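Local coordinates for inorganic polyphosphate/ATP-glucomannokinase (Arthrobacter sp., PDB 1WOQ), which phosphorylates glucose and mannose, drawing the phosphoryl group from either inorganic polyphosphate or ATP, at residues D125-G137 and A244-E258. Sequence-based numbering, arbitrary orientation.
Sequences DAAGLAEARYGAG and AVLRNEAGIVGAAIE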
ATOM      1  N   ASP A 125       1.040  -4.281   1.485  1.00 12.42           N
ATOM      2  CA  ASP A 125       0.317  -5.370   2.140  1.00 12.27           C
ATOM      3  C   ASP A 125      -1.143  -4.968   2.355  1.00 12.78           C
ATOM      4  O   ASP A 125      -2.054  -5.776   2.152  1.00 12.64           O
ATOM      5  CB  ASP A 125       0.948  -5.714   3.495  1.00 10.95           C
ATOM      6  CG  ASP A 125       2.212  -6.553   3.368  1.00 13.22           C
ATOM      7  OD1 ASP A 125       2.626  -6.864   2.230  1.00 13.52           O
ATOM      8  OD2 ASP A 125       2.789  -6.902   4.420  1.00 13.04           O
ATOM      9  N   ALA A 126      -1.359  -3.720   2.765  1.00 12.18           N
ATOM     10  CA  ALA A 126      -2.714  -3.215   2.993  1.00 11.74           C
ATOM     11  C   ALA A 126      -3.480  -3.222   1.673  1.00 13.20           C
ATOM     12  O   ALA A 126      -4.632  -3.649   1.615  1.00 11.77           O
ATOM     13  CB  ALA A 126      -2.666  -1.797   3.567  1.00 12.59           C
ATOM     14  N   ALA A 127      -2.833  -2.752   0.611  1.00 13.66           N
ATOM     15  CA  ALA A 127      -3.466  -2.733  -0.705  1.00 15.49           C
ATOM     16  C   ALA A 127      -3.846  -4.159  -1.098  1.00 15.69           C
ATOM     17  O   ALA A 127      -4.897  -4.389  -1.700  1.00 14.65           O
ATOM     18  CB  ALA A 127      -2.516  -2.134  -1.743  1.00 15.65           C
ATOM     19  N   GLY A 128      -2.984  -5.113  -0.753  1.00 15.21           N
ATOM     20  CA  GLY A 128      -3.248  -6.510  -1.065  1.00 16.06           C
ATOM     21  C   GLY A 128      -4.446  -7.057  -0.308  1.00 16.73           C
ATOM     22  O   GLY A 128      -5.286  -7.760  -0.883  1.00 17.64           O
ATOM     23  N   LEU A 129      -4.540  -6.740   0.981  1.00 14.62           N
ATOM     24  CA  LEU A 129      -5.669  -7.204   1.788  1.00 16.27           C
ATOM     25  C   LEU A 129      -6.965  -6.698   1.169  1.00 15.78           C
ATOM     26  O   LEU A 129      -7.950  -7.437   1.053  1.00 15.90           O
ATOM     27  CB  LEU A 129      -5.566  -6.682   3.225  1.00 15.53           C
ATOM     28  CG  LEU A 129      -4.497  -7.265   4.149  1.00 18.25           C
ATOM     29  CD1 LEU A 129      -4.457  -6.472   5.455  1.00 18.62           C
ATOM     30  CD2 LEU A 129      -4.805  -8.728   4.417  1.00 19.32           C
ATOM     31  N   ALA A 130      -6.960  -5.429   0.774  1.00 15.18           N
ATOM     32  CA  ALA A 130      -8.133  -4.819   0.166  1.00 15.73           C
ATOM     33  C   ALA A 130      -8.504  -5.489  -1.159  1.00 15.93           C
ATOM     34  O   ALA A 130      -9.673  -5.772  -1.396  1.00 16.26           O
ATOM     35  CB  ALA A 130      -7.898  -3.330  -0.044  1.00 16.78           C
ATOM     36  N   GLU A 131      -7.518  -5.739  -2.018  1.00 16.06           N
ATOM     37  CA  GLU A 131      -7.792  -6.382  -3.304  1.00 16.68           C
ATOM     38  C   GLU A 131      -8.271  -7.815  -3.122  1.00 17.09           C
ATOM     39  O   GLU A 131      -9.111  -8.296  -3.882  1.00 16.78           O
ATOM     40  CB  GLU A 131      -6.546  -6.384  -4.201  1.00 17.47           C
ATOM     41  CG  GLU A 131      -6.175  -5.032  -4.780  1.00 19.27           C
ATOM     42  CD  GLU A 131      -7.306  -4.400  -5.578  1.00 18.85           C
ATOM     43  OE1 GLU A 131      -7.829  -5.051  -6.507  1.00 19.04           O
ATOM     44  OE2 GLU A 131      -7.666  -3.246  -5.277  1.00 21.57           O
ATOM     45  N   ALA A 132      -7.728  -8.498  -2.120  1.00 16.16           N
ATOM     46  CA  ALA A 132      -8.100  -9.882  -1.851  1.00 17.82           C
ATOM     47  C   ALA A 132      -9.537 -10.003  -1.350  1.00 19.05           C
ATOM     48  O   ALA A 132     -10.263 -10.938  -1.711  1.00 20.89           O
ATOM     49  CB  ALA A 132      -7.143 -10.483  -0.825  1.00 16.92           C
ATOM     50  N   ARG A 133      -9.947  -9.044  -0.528  1.00 17.98           N
ATOM     51  CA  ARG A 133     -11.281  -9.050   0.066  1.00 20.42           C
ATOM     52  C   ARG A 133     -12.375  -8.350  -0.731  1.00 19.83           C
ATOM     53  O   ARG A 133     -13.500  -8.854  -0.814  1.00 21.23           O
ATOM     54  CB  ARG A 133     -11.203  -8.442   1.472  1.00 24.34           C
ATOM     55  CG  ARG A 133     -12.541  -8.059   2.091  1.00 31.47           C
ATOM     56  CD  ARG A 133     -13.433  -9.257   2.357  1.00 37.13           C
ATOM     57  NE  ARG A 133     -14.733  -8.834   2.874  1.00 40.82           N
ATOM     58  CZ  ARG A 133     -15.693  -9.665   3.265  1.00 43.18           C
ATOM     59  NH1 ARG A 133     -16.841  -9.182   3.719  1.00 45.27           N
ATOM     60  NH2 ARG A 133     -15.506 -10.977   3.204  1.00 44.70           N
ATOM     61  N   TYR A 134     -12.051  -7.204  -1.321  1.00 18.02           N
ATOM     62  CA  TYR A 134     -13.033  -6.420  -2.065  1.00 18.69           C
ATOM     63  C   TYR A 134     -12.692  -6.154  -3.524  1.00 18.61           C
ATOM     64  O   TYR A 134     -13.507  -5.576  -4.248  1.00 19.89           O
ATOM     65  CB  TYR A 134     -13.217  -5.056  -1.393  1.00 18.76           C
ATOM     66  CG  TYR A 134     -13.473  -5.107   0.092  1.00 20.68           C
ATOM     67  CD1 TYR A 134     -14.698  -5.544   0.594  1.00 21.48           C
ATOM     68  CD2 TYR A 134     -12.496  -4.690   1.000  1.00 20.24           C
ATOM     69  CE1 TYR A 134     -14.947  -5.562   1.965  1.00 22.75           C
ATOM     70  CE2 TYR A 134     -12.734  -4.704   2.368  1.00 22.61           C
ATOM     71  CZ  TYR A 134     -13.964  -5.141   2.844  1.00 22.64           C
ATOM     72  OH  TYR A 134     -14.208  -5.147   4.199  1.00 25.28           O
ATOM     73  N   GLY A 135     -11.502  -6.554  -3.958  1.00 18.09           N
ATOM     74  CA  GLY A 135     -11.099  -6.270  -5.323  1.00 16.59           C
ATOM     75  C   GLY A 135     -10.850  -7.416  -6.285  1.00 17.71           C
ATOM     76  O   GLY A 135     -11.533  -8.436  -6.258  1.00 15.54           O
ATOM     77  N   ALA A 136      -9.850  -7.226  -7.140  1.00 17.99           N
ATOM     78  CA  ALA A 136      -9.491  -8.196  -8.170  1.00 20.33           C
ATOM     79  C   ALA A 136      -8.994  -9.554  -7.679  1.00 20.01           C
ATOM     80  O   ALA A 136      -8.829 -10.480  -8.477  1.00 21.56           O
ATOM     81  CB  ALA A 136      -8.460  -7.573  -9.111  1.00 19.56           C
ATOM     82  N   GLY A 137      -8.756  -9.683  -6.378  1.00 19.02           N
ATOM     83  CA  GLY A 137      -8.286 -10.952  -5.852  1.00 17.68           C
ATOM     84  C   GLY A 137      -9.368 -11.814  -5.223  1.00 18.24           C
ATOM     85  O   GLY A 137      -9.141 -12.984  -4.908  1.00 18.53           O
ATOM     86  N   ALA A 244      -5.632  -2.936 -10.369  1.00 16.83           N
ATOM     87  CA  ALA A 244      -6.319  -3.059  -9.089  1.00 16.81           C
ATOM     88  C   ALA A 244      -7.676  -2.357  -9.124  1.00 17.38           C
ATOM     89  O   ALA A 244      -7.850  -1.356  -9.827  1.00 17.90           O
ATOM     90  CB  ALA A 244      -5.455  -2.459  -7.981  1.00 17.64           C
ATOM     91  N   VAL A 245      -8.628  -2.888  -8.361  1.00 18.06           N
ATOM     92  CA  VAL A 245      -9.971  -2.321  -8.272  1.00 19.00           C
ATOM     93  C   VAL A 245      -9.913  -1.058  -7.412  1.00 21.25           C
ATOM     94  O   VAL A 245     -10.488  -0.024  -7.761  1.00 19.29           O
ATOM     95  CB  VAL A 245     -10.956  -3.333  -7.648  1.00 19.46           C
ATOM     96  CG1 VAL A 245     -12.291  -2.664  -7.352  1.00 21.04           C
ATOM     97  CG2 VAL A 245     -11.154  -4.510  -8.602  1.00 18.93           C
ATOM     98  N   LEU A 246      -9.224  -1.152  -6.279  1.00 22.59           N
ATOM     99  CA  LEU A 246      -9.065  -0.003  -5.398  1.00 25.40           C
ATOM    100  C   LEU A 246      -7.707   0.612  -5.716  1.00 28.40           C
ATOM    101  O   LEU A 246      -6.731  -0.102  -5.956  1.00 29.28           O
ATOM    102  CB  LEU A 246      -9.114  -0.424  -3.924  1.00 25.03           C
ATOM    103  CG  LEU A 246     -10.429  -0.990  -3.378  1.00 25.07           C
ATOM    104  CD1 LEU A 246     -10.561  -2.464  -3.744  1.00 25.58           C
ATOM    105  CD2 LEU A 246     -10.453  -0.826  -1.867  1.00 26.73           C
ATOM    106  N   ARG A 247      -7.640   1.936  -5.737  1.00 30.61           N
ATOM    107  CA  ARG A 247      -6.379   2.606  -6.026  1.00 32.17           C
ATOM    108  C   ARG A 247      -6.132   3.700  -5.002  1.00 32.05           C
ATOM    109  O   ARG A 247      -5.260   3.574  -4.140  1.00 31.56           O
ATOM    110  CB  ARG A 247      -6.402   3.194  -7.444  1.00 35.96           C
ATOM    111  CG  ARG A 247      -5.090   3.841  -7.877  1.00 39.24           C
ATOM    112  CD  ARG A 247      -5.067   4.116  -9.377  1.00 42.87           C
ATOM    113  NE  ARG A 247      -6.109   5.049  -9.799  1.00 45.68           N
ATOM    114  CZ  ARG A 247      -6.127   6.344  -9.496  1.00 47.25           C
ATOM    115  NH1 ARG A 247      -5.154   6.873  -8.767  1.00 47.87           N
ATOM    116  NH2 ARG A 247      -7.119   7.112  -9.924  1.00 48.22           N
ATOM    117  N   ASN A 248      -6.913   4.769  -5.080  1.00 29.57           N
ATOM    118  CA  ASN A 248      -6.750   5.872  -4.148  1.00 29.07           C
ATOM    119  C   ASN A 248      -7.103   5.475  -2.718  1.00 25.31           C
ATOM    120  O   ASN A 248      -6.581   6.051  -1.772  1.00 25.14           O
ATOM    121  CB  ASN A 248      -7.614   7.063  -4.571  1.00 32.67           C
ATOM    122  CG  ASN A 248      -7.262   7.578  -5.953  1.00 36.13           C
ATOM    123  OD1 ASN A 248      -7.488   6.902  -6.956  1.00 40.43           O
ATOM    124  ND2 ASN A 248      -6.702   8.781  -6.012  1.00 39.92           N
ATOM    125  N   GLU A 249      -7.975   4.483  -2.558  1.00 22.67           N
ATOM    126  CA  GLU A 249      -8.400   4.064  -1.223  1.00 20.95           C
ATOM    127  C   GLU A 249      -7.925   2.682  -0.777  1.00 17.48           C
ATOM    128  O   GLU A 249      -8.299   2.218   0.296  1.00 16.11           O
ATOM    129  CB  GLU A 249      -9.931   4.125  -1.136  1.00 22.90           C
ATOM    130  CG  GLU A 249     -10.517   5.425  -1.681  1.00 27.35           C
ATOM    131  CD  GLU A 249     -12.027   5.515  -1.523  1.00 30.37           C
ATOM    132  OE1 GLU A 249     -12.711   4.479  -1.675  1.00 31.79           O
ATOM    133  OE2 GLU A 249     -12.530   6.628  -1.261  1.00 32.18           O
ATOM    134  N   ALA A 250      -7.088   2.033  -1.579  1.00 16.45           N
ATOM    135  CA  ALA A 250      -6.607   0.692  -1.251  1.00 16.55           C
ATOM    136  C   ALA A 250      -5.885   0.586   0.095  1.00 14.99           C
ATOM    137  O   ALA A 250      -6.143  -0.334   0.869  1.00 14.80           O
ATOM    138  CB  ALA A 250      -5.697   0.179  -2.369  1.00 18.94           C
ATOM    139  N   GLY A 251      -4.979   1.521   0.363  1.00 16.67           N
ATOM    140  CA  GLY A 251      -4.238   1.498   1.616  1.00 14.49           C
ATOM    141  C   GLY A 251      -5.129   1.758   2.817  1.00 15.82           C
ATOM    142  O   GLY A 251      -5.027   1.087   3.846  1.00 14.47           O
ATOM    143  N   ILE A 252      -6.003   2.749   2.687  1.00 14.10           N
ATOM    144  CA  ILE A 252      -6.933   3.100   3.752  1.00 15.27           C
ATOM    145  C   ILE A 252      -7.806   1.899   4.128  1.00 14.46           C
ATOM    146  O   ILE A 252      -7.932   1.539   5.304  1.00 13.27           O
ATOM    147  CB  ILE A 252      -7.842   4.268   3.308  1.00 14.22           C
ATOM    148  CG1 ILE A 252      -7.016   5.556   3.231  1.00 15.13           C
ATOM    149  CG2 ILE A 252      -9.027   4.416   4.270  1.00 13.77           C
ATOM    150  CD1 ILE A 252      -7.737   6.719   2.585  1.00 15.21           C
ATOM    151  N   VAL A 253      -8.407   1.280   3.118  1.00 13.95           N
ATOM    152  CA  VAL A 253      -9.273   0.133   3.352  1.00 13.47           C
ATOM    153  C   VAL A 253      -8.487  -1.040   3.917  1.00 13.22           C
ATOM    154  O   VAL A 253      -8.908  -1.661   4.886  1.00 14.30           O
ATOM    155  CB  VAL A 253      -9.987  -0.291   2.049  1.00 14.75           C
ATOM    156  CG1 VAL A 253     -10.795  -1.566   2.275  1.00 16.95           C
ATOM    157  CG2 VAL A 253     -10.898   0.834   1.587  1.00 17.37           C
ATOM    158  N   GLY A 254      -7.329  -1.323   3.325  1.00 12.79           N
ATOM    159  CA  GLY A 254      -6.513  -2.424   3.804  1.00 13.48           C
ATOM    160  C   GLY A 254      -6.074  -2.259   5.250  1.00 13.80           C
ATOM    161  O   GLY A 254      -5.968  -3.235   5.989  1.00 13.98           O
ATOM    162  N   ALA A 255      -5.808  -1.021   5.660  1.00 14.20           N
ATOM    163  CA  ALA A 255      -5.383  -0.760   7.030  1.00 14.41           C
ATOM    164  C   ALA A 255      -6.509  -1.105   8.001  1.00 15.03           C
ATOM    165  O   ALA A 255      -6.265  -1.635   9.083  1.00 14.59           O
ATOM    166  CB  ALA A 255      -4.985   0.705   7.187  1.00 14.48           C
ATOM    167  N   ALA A 256      -7.741  -0.802   7.604  1.00 16.08           N
ATOM    168  CA  ALA A 256      -8.904  -1.090   8.439  1.00 17.44           C
ATOM    169  C   ALA A 256      -9.104  -2.601   8.520  1.00 17.66           C
ATOM    170  O   ALA A 256      -9.382  -3.146   9.591  1.00 17.65           O
ATOM    171  CB  ALA A 256     -10.145  -0.422   7.859  1.00 18.16           C
ATOM    172  N   ILE A 257      -8.961  -3.275   7.382  1.00 18.20           N
ATOM    173  CA  ILE A 257      -9.103  -4.727   7.343  1.00 16.94           C
ATOM    174  C   ILE A 257      -8.157  -5.370   8.353  1.00 17.94           C
ATOM    175  O   ILE A 257      -8.562  -6.239   9.117  1.00 18.57           O
ATOM    176  CB  ILE A 257      -8.762  -5.300   5.941  1.00 16.58           C
ATOM    177  CG1 ILE A 257      -9.855  -4.922   4.940  1.00 16.92           C
ATOM    178  CG2 ILE A 257      -8.599  -6.821   6.020  1.00 17.16           C
ATOM    179  CD1 ILE A 257      -9.555  -5.356   3.517  1.00 15.44           C
ATOM    180  N   GLU A 258      -6.897  -4.938   8.346  1.00 18.38           N
ATOM    181  CA  GLU A 258      -5.902  -5.490   9.256  1.00 21.46           C
ATOM    182  C   GLU A 258      -6.341  -5.363  10.713  1.00 22.46           C
ATOM    183  O   GLU A 258      -6.179  -6.302  11.491  1.00 22.68           O
ATOM    184  CB  GLU A 258      -4.543  -4.807   9.050  1.00 22.48           C
ATOM    185  CG  GLU A 258      -3.389  -5.447   9.831  1.00 25.72           C
ATOM    186  CD  GLU A 258      -3.156  -6.908   9.466  1.00 25.55           C
ATOM    187  OE1 GLU A 258      -3.809  -7.410   8.527  1.00 29.51           O
ATOM    188  OE2 GLU A 258      -2.311  -7.558  10.116  1.00 31.19           O
TER
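Ala126 and Gly254 bring helices 125-134 and 250-258 into backbone contact, their CA atoms 4.0 Å apart and the axes crossing at 83°. Gly254 CA makes a CA-H...O contact with Ala126 O at 3.1 Å, possible because glycine has no side chain; a beta carbon would clash with that oxygen. The methyls of Ala127, about 8 Å from bound glucose, and Ala250 meet, and Ala130 CB rests over Ala250 O. Ile257 enters as a knob among Leu129, Ala130, Arg133 and Tyr134. Its CD1 lies 3.4 Å from Tyr134 CE2, oblique to the ring, as is Val253 CG1.

The loop ahead of helix 250-258 is held by a buried carboxylate. Glu131, its chain bent at chi2 (-57°), brings OE1 to Val245 N (3.0 Å) and OE2, through its syn lone pair, to Leu246 N (2.8 Å). OE1 also accepts from Ala136 N, on the opposite face of its plane to Val245 N, so three backbone N-H groups fix its rotation. Replacing Glu131 by alanine removes the carboxylate and is likely to leave these three amides without this acceptor and loops 135-137 and 244-249 less firmly joined. Val245 is a close-fitting but solvent-facing margin, its CG2 against Gly135 and Ala136. Looser is Arg133, which offers Ile257 little more than CB; its CG covers one face of the Tyr134 ring, 3.2 Å above the centre, while the guanidinium leads away from 244-258.

Ile121 of strand 118-122 touches Ala126, Leu129 and Glu258, so both helices meet that strand, and Tyr134 OH is hydrogen-bonded to Leu31 O. Helix 250-258 returns from strand 241-243 to pack on strands 23-30 and 35-44 beside helix 125-134: the crossing belongs to the first-sheet lobe of this actin-like fold, which the Glu131 bonds link to the loop from the second sheet.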